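Local coordinates for uncharacterized protein ycf41 (Synechococcus elongatus PCC 6301, PDB 3KOJ) that probably binds single-stranded DNA, as a four-chain assembly of the single-strand binding protein family with an OB-type domain, at residues V36-Q42 with R54-W60; D75-L79 with T104-H108. The protein carries 1 engineered substitution. All coordinates share one frame; numbering follows the deposited sequence.

Contact 1: V36-Q42 with R54-W60; sequences VAEMVVQ and RLKVVGW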
ATOM      1  N   VAL B  36      22.895   4.255  10.414  1.00 22.39           N
ATOM      2  CA  VAL B  36      21.492   4.423  10.758  1.00 18.10           C
ATOM      3  C   VAL B  36      21.185   5.913  10.791  1.00 21.12           C
ATOM      4  O   VAL B  36      21.865   6.695  11.459  1.00 24.06           O
ATOM      5  CB  VAL B  36      21.131   3.739  12.102  1.00 28.90           C
ATOM      6  CG1 VAL B  36      22.098   4.144  13.172  1.00 43.10           C
ATOM      7  CG2 VAL B  36      19.699   4.087  12.501  1.00 27.27           C
ATOM      8  N   ALA B  37      20.175   6.301  10.024  1.00 19.37           N
ATOM      9  CA  ALA B  37      19.782   7.696   9.926  1.00 18.74           C
ATOM     10  C   ALA B  37      18.387   7.889  10.489  1.00 22.10           C
ATOM     11  O   ALA B  37      17.496   7.072  10.250  1.00 19.67           O
ATOM     12  CB  ALA B  37      19.813   8.135   8.470  1.00 22.73           C
ATOM     13  N   GLU B  38      18.195   8.961  11.247  1.00 15.77           N
ATOM     14  CA  GLU B  38      16.873   9.228  11.782  1.00 16.48           C
ATOM     15  C   GLU B  38      16.505  10.683  11.541  1.00 18.80           C
ATOM     16  O   GLU B  38      17.352  11.579  11.606  1.00 22.02           O
ATOM     17  CB  GLU B  38      16.795   8.869  13.274  1.00 27.16           C
ATOM     18  CG  GLU B  38      17.082   9.974  14.263  1.00 42.00           C
ATOM     19  CD  GLU B  38      16.786   9.531  15.689  1.00 62.55           C
ATOM     20  OE1 GLU B  38      17.322   8.479  16.105  1.00 67.92           O
ATOM     21  OE2 GLU B  38      16.020  10.226  16.393  1.00 66.48           O
HETATM   22  N   MSE B  39      15.238  10.906  11.224  1.00 18.56           N
HETATM   23  CA  MSE B  39      14.747  12.249  10.967  1.00 17.97           C
HETATM   24  C   MSE B  39      13.295  12.285  11.388  1.00 18.34           C
HETATM   25  O   MSE B  39      12.763  11.290  11.871  1.00 18.13           O
HETATM   26  CB  MSE B  39      14.885  12.590   9.473  1.00 16.22           C
HETATM   27  CG  MSE B  39      14.080  11.708   8.530  1.00 16.41           C
HETATM   28 SE   MSE B  39      14.364  12.179   6.649  1.00 30.74          SE
HETATM   29  CE  MSE B  39      12.792  11.323   5.894  1.00 22.12           C
ATOM     30  N   VAL B  40      12.655  13.433  11.222  1.00 17.75           N
ATOM     31  CA  VAL B  40      11.251  13.556  11.576  1.00 16.00           C
ATOM     32  C   VAL B  40      10.515  14.156  10.393  1.00 16.52           C
ATOM     33  O   VAL B  40      11.028  15.052   9.729  1.00 17.94           O
ATOM     34  CB  VAL B  40      11.049  14.468  12.809  1.00 16.30           C
ATOM     35  CG1 VAL B  40       9.560  14.604  13.121  1.00 17.42           C
ATOM     36  CG2 VAL B  40      11.791  13.886  14.014  1.00 21.21           C
ATOM     37  N   VAL B  41       9.319  13.648  10.119  1.00 14.17           N
ATOM     38  CA  VAL B  41       8.526  14.174   9.021  1.00 10.49           C
ATOM     39  C   VAL B  41       7.155  14.576   9.538  1.00 14.03           C
ATOM     40  O   VAL B  41       6.734  14.152  10.616  1.00 18.32           O
ATOM     41  CB  VAL B  41       8.345  13.143   7.880  1.00 16.20           C
ATOM     42  CG1 VAL B  41       9.705  12.712   7.355  1.00 13.88           C
ATOM     43  CG2 VAL B  41       7.530  11.935   8.372  1.00 13.67           C
ATOM     44  N   GLN B  42       6.471  15.412   8.766  1.00 13.80           N
ATOM     45  CA  GLN B  42       5.137  15.860   9.126  1.00 15.24           C
ATOM     46  C   GLN B  42       4.193  15.615   7.956  1.00 14.44           C
ATOM     47  O   GLN B  42       4.550  15.832   6.796  1.00 12.94           O
ATOM     48  CB  GLN B  42       5.147  17.351   9.475  1.00 15.92           C
ATOM     49  CG  GLN B  42       3.772  17.904   9.835  1.00 18.46           C
ATOM     50  CD  GLN B  42       3.813  19.376  10.205  1.00 24.23           C
ATOM     51  OE1 GLN B  42       4.337  19.753  11.257  1.00 17.07           O
ATOM     52  NE2 GLN B  42       3.264  20.217   9.334  1.00 24.88           N
ATOM     53  N   ARG B  54       3.336  14.252  13.318  1.00 20.88           N
ATOM     54  CA  ARG B  54       4.781  14.221  13.172  1.00 21.94           C
ATOM     55  C   ARG B  54       5.224  12.821  13.528  1.00 23.69           C
ATOM     56  O   ARG B  54       4.758  12.231  14.503  1.00 28.09           O
ATOM     57  CB  ARG B  54       5.453  15.273  14.046  1.00 21.32           C
ATOM     58  CG  ARG B  54       5.215  16.658  13.503  1.00 23.55           C
ATOM     59  CD  ARG B  54       6.156  17.690  14.087  1.00 25.34           C
ATOM     60  NE  ARG B  54       6.111  18.892  13.267  1.00 23.17           N
ATOM     61  CZ  ARG B  54       7.072  19.805  13.206  1.00 23.32           C
ATOM     62  NH1 ARG B  54       8.177  19.669  13.930  1.00 17.61           N
ATOM     63  NH2 ARG B  54       6.933  20.846  12.397  1.00 20.81           N
ATOM     64  N   LEU B  55       6.130  12.288  12.723  1.00 18.60           N
ATOM     65  CA  LEU B  55       6.569  10.921  12.901  1.00 16.52           C
ATOM     66  C   LEU B  55       8.070  10.728  12.779  1.00 16.00           C
ATOM     67  O   LEU B  55       8.708  11.264  11.871  1.00 15.04           O
ATOM     68  CB  LEU B  55       5.846  10.061  11.864  1.00 18.81           C
ATOM     69  CG  LEU B  55       6.129   8.569  11.732  1.00 25.31           C
ATOM     70  CD1 LEU B  55       5.707   7.841  13.004  1.00 24.85           C
ATOM     71  CD2 LEU B  55       5.367   8.038  10.521  1.00 20.83           C
ATOM     72  N   LYS B  56       8.628   9.959  13.703  1.00 17.16           N
ATOM     73  CA  LYS B  56      10.051   9.670  13.670  1.00 19.55           C
ATOM     74  C   LYS B  56      10.252   8.643  12.562  1.00 16.94           C
ATOM     75  O   LYS B  56       9.511   7.668  12.466  1.00 17.70           O
ATOM     76  CB  LYS B  56      10.515   9.090  15.003  1.00 21.24           C
ATOM     77  CG  LYS B  56      11.983   8.689  15.015  1.00 26.87           C
ATOM     78  CD  LYS B  56      12.390   8.130  16.368  1.00 38.86           C
ATOM     79  CE  LYS B  56      13.827   7.635  16.363  1.00 48.80           C
ATOM     80  NZ  LYS B  56      14.221   7.086  17.693  1.00 54.14           N
ATOM     81  N   VAL B  57      11.255   8.872  11.727  1.00 14.80           N
ATOM     82  CA  VAL B  57      11.553   7.981  10.613  1.00 14.74           C
ATOM     83  C   VAL B  57      12.992   7.500  10.748  1.00 18.35           C
ATOM     84  O   VAL B  57      13.894   8.297  10.986  1.00 17.85           O
ATOM     85  CB  VAL B  57      11.361   8.733   9.279  1.00 21.24           C
ATOM     86  CG1 VAL B  57      11.825   7.888   8.117  1.00 21.14           C
ATOM     87  CG2 VAL B  57       9.893   9.106   9.117  1.00 22.82           C
ATOM     88  N   VAL B  58      13.201   6.196  10.605  1.00 17.35           N
ATOM     89  CA  VAL B  58      14.536   5.625  10.737  1.00 17.81           C
ATOM     90  C   VAL B  58      14.899   4.715   9.568  1.00 18.56           C
ATOM     91  O   VAL B  58      14.105   3.872   9.155  1.00 16.23           O
ATOM     92  CB  VAL B  58      14.654   4.806  12.041  1.00 18.67           C
ATOM     93  CG1 VAL B  58      16.081   4.290  12.207  1.00 20.76           C
ATOM     94  CG2 VAL B  58      14.238   5.667  13.232  1.00 19.53           C
ATOM     95  N   GLY B  59      16.108   4.894   9.048  1.00 18.48           N
ATOM     96  CA  GLY B  59      16.576   4.077   7.942  1.00 22.00           C
ATOM     97  C   GLY B  59      17.890   3.400   8.293  1.00 20.91           C
ATOM     98  O   GLY B  59      18.749   4.001   8.945  1.00 20.90           O
ATOM     99  N   TRP B  60      18.053   2.152   7.867  1.00 20.30           N
ATOM    100  CA  TRP B  60      19.277   1.410   8.152  1.00 24.17           C
ATOM    101  C   TRP B  60      20.022   1.047   6.872  1.00 26.46           C
ATOM    102  O   TRP B  60      19.414   0.845   5.822  1.00 29.85           O
ATOM    103  CB  TRP B  60      18.962   0.125   8.921  1.00 23.67           C
ATOM    104  CG  TRP B  60      18.255   0.332  10.220  1.00 24.94           C
ATOM    105  CD1 TRP B  60      16.967   0.755  10.397  1.00 28.22           C
ATOM    106  CD2 TRP B  60      18.795   0.125  11.532  1.00 27.01           C
ATOM    107  NE1 TRP B  60      16.672   0.821  11.738  1.00 31.38           N
ATOM    108  CE2 TRP B  60      17.773   0.440  12.454  1.00 30.53           C
ATOM    109  CE3 TRP B  60      20.038  -0.299  12.015  1.00 36.53           C
ATOM    110  CZ2 TRP B  60      17.963   0.348  13.840  1.00 38.50           C
ATOM    111  CZ3 TRP B  60      20.225  -0.389  13.391  1.00 43.32           C
ATOM    112  CH2 TRP B  60      19.189  -0.069  14.287  1.00 39.89           C
TER

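Contact 2: D75-L79 with T104-H108; sequences DEVVL and TRVHH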
ATOM      1  N   ASP B  75      11.693  19.339   2.388  1.00 18.57           N
ATOM      2  CA  ASP B  75      11.594  18.495   1.194  1.00 22.94           C
ATOM      3  C   ASP B  75      10.339  17.642   1.343  1.00 17.46           C
ATOM      4  O   ASP B  75      10.060  17.144   2.433  1.00 21.93           O
ATOM      5  CB  ASP B  75      12.789  17.539   1.074  1.00 17.19           C
ATOM      6  CG  ASP B  75      14.024  18.203   0.504  1.00 28.31           C
ATOM      7  OD1 ASP B  75      13.915  19.347   0.017  1.00 26.08           O
ATOM      8  OD2 ASP B  75      15.099  17.571   0.534  1.00 28.56           O
ATOM      9  N   GLU B  76       9.583  17.471   0.263  1.00 15.94           N
ATOM     10  CA  GLU B  76       8.389  16.629   0.317  1.00 21.09           C
ATOM     11  C   GLU B  76       8.801  15.289  -0.287  1.00 23.33           C
ATOM     12  O   GLU B  76       9.266  15.228  -1.423  1.00 21.45           O
ATOM     13  CB  GLU B  76       7.234  17.234  -0.491  1.00 31.89           C
ATOM     14  CG  GLU B  76       6.021  16.303  -0.586  1.00 47.66           C
ATOM     15  CD  GLU B  76       4.838  16.752   0.258  1.00 54.56           C
ATOM     16  OE1 GLU B  76       3.953  17.449  -0.283  1.00 53.17           O
ATOM     17  OE2 GLU B  76       4.791  16.411   1.461  1.00 56.85           O
ATOM     18  N   VAL B  77       8.633  14.218   0.477  1.00 15.30           N
ATOM     19  CA  VAL B  77       9.037  12.897   0.018  1.00 13.46           C
ATOM     20  C   VAL B  77       7.930  11.867   0.178  1.00 12.15           C
ATOM     21  O   VAL B  77       6.876  12.149   0.757  1.00 12.03           O
ATOM     22  CB  VAL B  77      10.256  12.393   0.833  1.00 12.59           C
ATOM     23  CG1 VAL B  77      11.429  13.345   0.662  1.00 20.62           C
ATOM     24  CG2 VAL B  77       9.886  12.291   2.328  1.00 17.97           C
ATOM     25  N   VAL B  78       8.163  10.686  -0.382  1.00 11.63           N
ATOM     26  CA  VAL B  78       7.242   9.568  -0.207  1.00 10.31           C
ATOM     27  C   VAL B  78       8.115   8.510   0.445  1.00 15.60           C
ATOM     28  O   VAL B  78       9.198   8.193  -0.053  1.00 16.15           O
ATOM     29  CB  VAL B  78       6.704   8.979  -1.523  1.00 13.84           C
ATOM     30  CG1 VAL B  78       5.878   7.722  -1.204  1.00 15.18           C
ATOM     31  CG2 VAL B  78       5.827   9.992  -2.236  1.00 19.62           C
ATOM     32  N   LEU B  79       7.651   7.971   1.563  1.00 12.72           N
ATOM     33  CA  LEU B  79       8.411   6.955   2.275  1.00  9.18           C
ATOM     34  C   LEU B  79       7.647   5.639   2.286  1.00 12.42           C
ATOM     35  O   LEU B  79       6.424   5.633   2.402  1.00 15.16           O
ATOM     36  CB  LEU B  79       8.643   7.404   3.727  1.00 11.17           C
ATOM     37  CG  LEU B  79       9.349   8.749   3.909  1.00 16.82           C
ATOM     38  CD1 LEU B  79       9.097   9.274   5.320  1.00 22.46           C
ATOM     39  CD2 LEU B  79      10.840   8.591   3.635  1.00 21.83           C
ATOM     40  N   THR B 104      12.125   1.528   4.156  1.00 19.64           N
ATOM     41  CA  THR B 104      12.727   0.564   3.242  1.00 22.07           C
ATOM     42  C   THR B 104      13.184   1.326   1.998  1.00 17.81           C
ATOM     43  O   THR B 104      14.277   1.103   1.480  1.00 20.03           O
ATOM     44  CB  THR B 104      11.709  -0.506   2.786  1.00 25.41           C
ATOM     45  OG1 THR B 104      11.136  -1.150   3.931  1.00 38.00           O
ATOM     46  CG2 THR B 104      12.389  -1.547   1.913  1.00 32.68           C
ATOM     47  N   ARG B 105      12.329   2.232   1.527  1.00 16.19           N
ATOM     48  CA  ARG B 105      12.614   3.023   0.337  1.00 15.89           C
ATOM     49  C   ARG B 105      12.064   4.433   0.470  1.00 17.56           C
ATOM     50  O   ARG B 105      11.110   4.666   1.207  1.00 16.56           O
ATOM     51  CB  ARG B 105      11.975   2.375  -0.898  1.00 18.37           C
ATOM     52  CG  ARG B 105      12.437   0.961  -1.168  1.00 24.90           C
ATOM     53  CD  ARG B 105      11.724   0.362  -2.374  1.00 24.87           C
ATOM     54  NE  ARG B 105      12.180  -1.001  -2.619  1.00 28.67           N
ATOM     55  CZ  ARG B 105      11.659  -2.085  -2.058  1.00 30.81           C
ATOM     56  NH1 ARG B 105      10.638  -1.981  -1.212  1.00 31.04           N
ATOM     57  NH2 ARG B 105      12.172  -3.277  -2.331  1.00 37.73           N
ATOM     58  N   VAL B 106      12.658   5.362  -0.272  1.00 16.45           N
ATOM     59  CA  VAL B 106      12.226   6.751  -0.265  1.00 16.35           C
ATOM     60  C   VAL B 106      12.260   7.319  -1.680  1.00 19.02           C
ATOM     61  O   VAL B 106      13.158   7.008  -2.464  1.00 19.64           O
ATOM     62  CB  VAL B 106      13.137   7.621   0.653  1.00 22.96           C
ATOM     63  CG1 VAL B 106      14.603   7.394   0.302  1.00 27.84           C
ATOM     64  CG2 VAL B 106      12.785   9.102   0.502  1.00 19.54           C
ATOM     65  N   HIS B 107      11.257   8.123  -2.016  1.00 17.24           N
ATOM     66  CA  HIS B 107      11.211   8.772  -3.320  1.00 16.97           C
ATOM     67  C   HIS B 107      11.401  10.258  -3.042  1.00 22.14           C
ATOM     68  O   HIS B 107      10.575  10.877  -2.365  1.00 15.39           O
ATOM     69  CB  HIS B 107       9.864   8.567  -4.007  1.00 19.13           C
ATOM     70  CG  HIS B 107       9.742   9.303  -5.307  1.00 21.13           C
ATOM     71  ND1 HIS B 107      10.245   8.812  -6.493  1.00 26.47           N
ATOM     72  CD2 HIS B 107       9.198  10.508  -5.601  1.00 26.98           C
ATOM     73  CE1 HIS B 107      10.014   9.681  -7.461  1.00 27.11           C
ATOM     74  NE2 HIS B 107       9.381  10.720  -6.945  1.00 30.36           N
ATOM     75  N   HIS B 108      12.484  10.824  -3.565  1.00 21.02           N
ATOM     76  CA  HIS B 108      12.801  12.233  -3.352  1.00 24.26           C
ATOM     77  C   HIS B 108      12.178  13.129  -4.419  1.00 35.68           C
ATOM     78  O   HIS B 108      11.943  12.634  -5.541  1.00 39.88           O
ATOM     79  CB  HIS B 108      14.316  12.418  -3.372  1.00 34.47           C
ATOM     80  CG  HIS B 108      15.053  11.461  -2.488  1.00 37.39           C
ATOM     81  ND1 HIS B 108      15.215  11.670  -1.135  1.00 35.56           N
ATOM     82  CD2 HIS B 108      15.661  10.282  -2.764  1.00 38.36           C
ATOM     83  CE1 HIS B 108      15.893  10.660  -0.616  1.00 39.58           C
ATOM     84  NE2 HIS B 108      16.175   9.806  -1.583  1.00 38.51           N
ATOM     85  OXT HIS B 108      11.960  14.322  -4.130  1.00 45.54           O
TER
HETATM   86  O   HOH W   1      14.476  14.427  -0.560  1.00 33.77           O
HETATM   87  O   HOH W   2      12.394  15.843  -2.251  1.00 39.06           O
HETATM   88  O   HOH W   3       9.426  16.572  -3.579  1.00 44.48           O

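Contact 1: V36-Q42 with R54-W60
Val36 sets its CG2 methyl over one face of the Trp60 indole, 4.1 Å from the centroid of the six-membered ring and 11° off its normal, a CH-pi contact. At the far end of the pair, Gln42 OE1 lies at the edge of the Arg54 guanidinium and in its plane, while the amide is turned 47° against that plane. Between these ends runs a beta hairpin of the OB-type barrel: Ala37, Met39 and Val41 form antiparallel hydrogen-bonded pairs with Gly59, Val57 and Leu55. Apolar side chains suit this face: Met39, Val41 and Val57 pack on Leu79 inside the barrel, and Leu55 also meets Leu83 of a second subunit. Val41 CG2 meets Val57 CG2 at 3.8 Å, and Met39, a selenomethionine, lies alongside Val57.

The other face is more polar. Lys56, fully extended, reaches Glu38 in a long salt bridge, NZ to OE1 3.8 Å. The exposed Trp60 shares this face, and its ring is a plausible DNA contact, since relatives use aromatic side chains to stack on bases. Val36 CG2 also touches Val58 CG1 at 3.6 Å, so one methyl serves two neighbours.

Gln42 reaches its partner through an extended chain, CG anti to the backbone N (chi1 179°). The grip is side-on, both nitrogens on one oxygen, and Arg54 NE reaches Gln42 OE1 at 2.8 Å on a lone pair. With an alanine for glutamine that acceptor is gone, and the Arg54 guanidinium would probably be freer to turn. Arg54 NH2, 3.0 Å from the same Gln42 OE1, comes from above the carbonyl plane.

Contact 2: D75-L79 with T104-H108
The first torsions of Leu79 and Val106, a facing non-hydrogen-bonded pair, bring their methyls into contact. In Leu79, CG stands anti to the carbonyl carbon (chi1 -57°), while a chi1 of 51° in Val106 swings CG2 opposite its own N. The two side chains then lie side by side, pointing the same way, and Leu79 CD2 meets Val106 CG2 at 3.7 Å. Branched aliphatic residues suit this buried place because they fill it without leaving polar atoms to satisfy. Val106 CG2 also sits over one face of the His108 ring, toward its rim, while helix 62-70 packs on Val106 through Glu66 and Leu67.

The backbones are tied at the hydrogen-bonded pair of Val78 and His107: His107 N donates to Val78 O at 2.8 Å, and Val78 N to His107 O at 3.1 Å. In this OB-type fold, strand 105-107 runs antiparallel along strand 76-84 after the corner at Thr104, and Thr104 and Arg105 both face Glu80 in a classic beta bulge. Arg105 NH1 makes a salt bridge with Glu80, while its NE bonds to the backbone O of His8, a purification-tag residue of the fourth subunit.

Val78 and His107 share the opposite face, their CB atoms 4.0 Å apart, and this face meets the third and fourth subunits. His107 ND1 bonds to Gln17 of the third subunit and its NE2 to the terminal carboxylate of His108 there, so a histidine, with two ring nitrogens, can serve two partners across the interface. In the same chain, His108 NE2 bonds to Glu66. At the ring's other nitrogen, a water in the ring plane lies 2.9 Å from His108 ND1 and reaches Asp75 OD2 by a weak bond of 3.4 Å.

How the contacts relate
Leu79 joins the two contacts, whose centres lie 11 Å apart. Its two methyls reach the inward face of the hairpin in contact 1: Leu79 CD1 packs against Val57 CG2 at 3.9 Å and Val41 CG1 at 4.0 Å, while Leu79 CD2 meets Met39 CE at 4.0 Å. Both contacts thus supply the same apolar interior from different strands, with Leu101 and Val103 of strand 100-103 also touching Leu79. Their other faces serve different ends. The polar side of contact 1 carries Trp60 and could take part in DNA binding, whereas Val78 and His107 of contact 2 face the third and fourth subunits.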